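Local coordinates for protein lipid II:glycine glycyltransferase (Staphylococcus aureus, PDB 6SNR) that probably catalyses attachment of the first glycine of the pentaglycine cross-bridge to lipid II, using glycyl-tRNA as donor, at residues E84-L89 / Q121-L126. Sequence-based numbering, arbitrary orientation.
Sequences EALNAL and QNLKAL
Leu-86 and Leu-126 carry most of this contact between helix 83-99 and the segment 121-126. The backbones stay well apart, the CA atoms of Asn-87 and Leu-126 making the nearer approach at 7.6 Å, so side chains bridge the gap. From CB, which points at the other segment, Leu-86 sends CG anti to its backbone N (chi1 -178°), and the branch point itself makes the first touch: CG packs against Leu-126 CD1 at 3.7 Å. Beyond it the two methyls part. Leu-86 CD2 touches two carbons that lie in roughly perpendicular directions from it, Leu-126 CD1 at 3.8 Å and Asn-122 CB at 3.9 Å. Leu-86 CD1 reaches Leu-123 CD2 more loosely, at 4.2 Å. Three residues of 121-126 thus receive one leucine, and the two main side chains cross at a slant.

Leu-126 divides its own methyls in turn. While CD1 meets Leu-86, CD2 approaches Asn-87 ND2 at 3.7 Å, a van der Waals contact between a methyl and an amide, with the two side chains roughly perpendicular. Asn-122 offers just its aliphatic CB to Leu-86; its amide ND2 is hydrogen-bonded to the backbone O of Tyr-80, which satisfies that buried donor and ties helix 117-125 to the loop leading into helix 83-99. No hydrogen bond joins the two segments directly. Leu-86 also touches Phe-76 of strand 68-78, and Leu-123 touches Phe-128.

Helix 83-99 connects the adjacent parallel strands 68-78 and 102-107, a beta-alpha-beta crossover, and helix 117-125 follows the second strand. The arrangement is apolar helix-helix packing beside a mixed sheet, consistent with the GNAT-like alpha/beta domains of the FemABX family.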
ATOM      1  N   GLU A  84       0.311  27.216  19.129  1.00 26.88           N
ATOM      2  CA  GLU A  84       1.603  27.889  19.085  1.00 29.78           C
ATOM      3  C   GLU A  84       2.515  27.234  18.055  1.00 25.17           C
ATOM      4  O   GLU A  84       3.179  27.919  17.317  1.00 25.27           O
ATOM      5  CB  GLU A  84       2.272  27.945  20.458  1.00 33.32           C
ATOM      6  CG  GLU A  84       1.581  28.897  21.428  1.00 39.42           C
ATOM      7  CD  GLU A  84       2.002  30.354  21.272  1.00 45.69           C
ATOM      8  OE1 GLU A  84       2.475  30.760  20.176  1.00 46.68           O
ATOM      9  OE2 GLU A  84       1.852  31.104  22.265  1.00 54.11           O
ATOM     10  N   ALA A  85       2.521  25.913  18.014  1.00 22.90           N
ATOM     11  CA  ALA A  85       3.371  25.204  17.058  1.00 21.96           C
ATOM     12  C   ALA A  85       2.833  25.395  15.649  1.00 21.63           C
ATOM     13  O   ALA A  85       3.596  25.582  14.687  1.00 21.76           O
ATOM     14  CB  ALA A  85       3.422  23.719  17.404  1.00 22.45           C
ATOM     15  N   LEU A  86       1.523  25.269  15.479  1.00 21.34           N
ATOM     16  CA  LEU A  86       0.932  25.503  14.154  1.00 21.51           C
ATOM     17  C   LEU A  86       1.252  26.895  13.617  1.00 20.72           C
ATOM     18  O   LEU A  86       1.698  27.035  12.468  1.00 21.55           O
ATOM     19  CB  LEU A  86      -0.582  25.281  14.185  1.00 22.67           C
ATOM     20  CG  LEU A  86      -1.370  25.421  12.891  1.00 21.97           C
ATOM     21  CD1 LEU A  86      -0.933  24.421  11.816  1.00 23.19           C
ATOM     22  CD2 LEU A  86      -2.846  25.247  13.235  1.00 22.59           C
ATOM     23  N   ASN A  87       1.040  27.953  14.441  1.00 20.74           N
ATOM     24  CA  ASN A  87       1.372  29.308  13.977  1.00 23.21           C
ATOM     25  C   ASN A  87       2.839  29.482  13.617  1.00 19.80           C
ATOM     26  O   ASN A  87       3.195  30.149  12.647  1.00 20.44           O
ATOM     27  CB  ASN A  87       0.991  30.329  15.075  1.00 27.55           C
ATOM     28  CG  ASN A  87       1.410  31.753  14.744  1.00 31.02           C
ATOM     29  OD1 ASN A  87       2.303  32.315  15.420  1.00 36.10           O
ATOM     30  ND2 ASN A  87       0.790  32.351  13.725  1.00 32.40           N
ATOM     31  N   ALA A  88       3.708  28.896  14.434  1.00 21.30           N
ATOM     32  CA  ALA A  88       5.137  28.998  14.172  1.00 19.85           C
ATOM     33  C   ALA A  88       5.550  28.324  12.878  1.00 20.45           C
ATOM     34  O   ALA A  88       6.357  28.849  12.107  1.00 19.12           O
ATOM     35  CB  ALA A  88       5.914  28.455  15.316  1.00 20.35           C
ATOM     36  N   LEU A  89       4.974  27.142  12.619  1.00 18.40           N
ATOM     37  CA  LEU A  89       5.175  26.521  11.328  1.00 19.11           C
ATOM     38  C   LEU A  89       4.711  27.376  10.161  1.00 18.84           C
ATOM     39  O   LEU A  89       5.431  27.483   9.131  1.00 18.81           O
ATOM     40  CB  LEU A  89       4.502  25.118  11.287  1.00 18.20           C
ATOM     41  CG  LEU A  89       5.191  24.061  12.119  1.00 19.26           C
ATOM     42  CD1 LEU A  89       4.291  22.866  12.339  1.00 20.36           C
ATOM     43  CD2 LEU A  89       6.507  23.622  11.505  1.00 19.62           C
ATOM     44  N   GLN A 121     -10.863  24.655  12.526  1.00 23.89           N
ATOM     45  CA  GLN A 121     -11.080  25.960  13.189  1.00 26.79           C
ATOM     46  C   GLN A 121      -9.808  26.788  13.159  1.00 26.24           C
ATOM     47  O   GLN A 121      -9.807  27.989  12.763  1.00 26.86           O
ATOM     48  CB  GLN A 121     -11.559  25.757  14.634  1.00 29.04           C
ATOM     49  CG  GLN A 121     -13.004  25.261  14.691  1.00 37.38           C
ATOM     50  CD  GLN A 121     -13.626  25.275  16.088  1.00 43.57           C
ATOM     51  OE1 GLN A 121     -13.001  25.676  17.066  1.00 49.77           O
ATOM     52  NE2 GLN A 121     -14.888  24.852  16.170  1.00 45.97           N
ATOM     53  N   ASN A 122      -8.707  26.129  13.502  1.00 23.31           N
ATOM     54  CA  ASN A 122      -7.433  26.803  13.705  1.00 25.49           C
ATOM     55  C   ASN A 122      -6.812  27.195  12.378  1.00 22.58           C
ATOM     56  O   ASN A 122      -6.188  28.265  12.263  1.00 23.67           O
ATOM     57  CB  ASN A 122      -6.454  25.917  14.532  1.00 25.10           C
ATOM     58  CG  ASN A 122      -6.859  25.766  16.017  1.00 26.70           C
ATOM     59  OD1 ASN A 122      -7.701  26.520  16.552  1.00 27.52           O
ATOM     60  ND2 ASN A 122      -6.288  24.767  16.676  1.00 25.84           N
ATOM     61  N   LEU A 123      -6.992  26.358  11.359  1.00 21.47           N
ATOM     62  CA  LEU A 123      -6.543  26.722  10.015  1.00 21.81           C
ATOM     63  C   LEU A 123      -7.352  27.897   9.439  1.00 21.56           C
ATOM     64  O   LEU A 123      -6.798  28.808   8.832  1.00 25.35           O
ATOM     65  CB  LEU A 123      -6.563  25.507   9.057  1.00 21.70           C
ATOM     66  CG  LEU A 123      -5.527  24.413   9.374  1.00 21.68           C
ATOM     67  CD1 LEU A 123      -5.840  23.171   8.577  1.00 21.60           C
ATOM     68  CD2 LEU A 123      -4.114  24.909   9.058  1.00 21.14           C
ATOM     69  N   LYS A 124      -8.660  27.869   9.669  1.00 24.62           N
ATOM     70  CA  LYS A 124      -9.532  28.952   9.243  1.00 26.96           C
ATOM     71  C   LYS A 124      -9.111  30.275   9.885  1.00 26.82           C
ATOM     72  O   LYS A 124      -8.994  31.265   9.203  1.00 27.00           O
ATOM     73  CB  LYS A 124     -10.996  28.619   9.529  1.00 28.65           C
ATOM     74  CG  LYS A 124     -11.948  29.654   8.975  1.00 31.86           C
ATOM     75  CD  LYS A 124     -13.392  29.339   9.311  1.00 35.67           C
ATOM     76  CE  LYS A 124     -14.316  30.209   8.463  1.00 40.06           C
ATOM     77  NZ  LYS A 124     -15.741  29.949   8.817  1.00 42.53           N
ATOM     78  N   ALA A 125      -8.843  30.254  11.182  1.00 28.41           N
ATOM     79  CA  ALA A 125      -8.412  31.436  11.920  1.00 27.73           C
ATOM     80  C   ALA A 125      -7.087  32.008  11.439  1.00 29.52           C
ATOM     81  O   ALA A 125      -6.875  33.231  11.463  1.00 28.69           O
ATOM     82  CB  ALA A 125      -8.354  31.123  13.404  1.00 27.80           C
ATOM     83  N   LEU A 126      -6.195  31.139  10.958  1.00 26.67           N
ATOM     84  CA  LEU A 126      -4.926  31.590  10.404  1.00 23.85           C
ATOM     85  C   LEU A 126      -4.989  32.083   8.945  1.00 22.51           C
ATOM     86  O   LEU A 126      -3.980  32.496   8.400  1.00 24.01           O
ATOM     87  CB  LEU A 126      -3.890  30.448  10.512  1.00 24.24           C
ATOM     88  CG  LEU A 126      -3.389  30.093  11.918  1.00 24.40           C
ATOM     89  CD1 LEU A 126      -2.628  28.780  11.899  1.00 24.79           C
ATOM     90  CD2 LEU A 126      -2.506  31.198  12.466  1.00 24.81           C
TER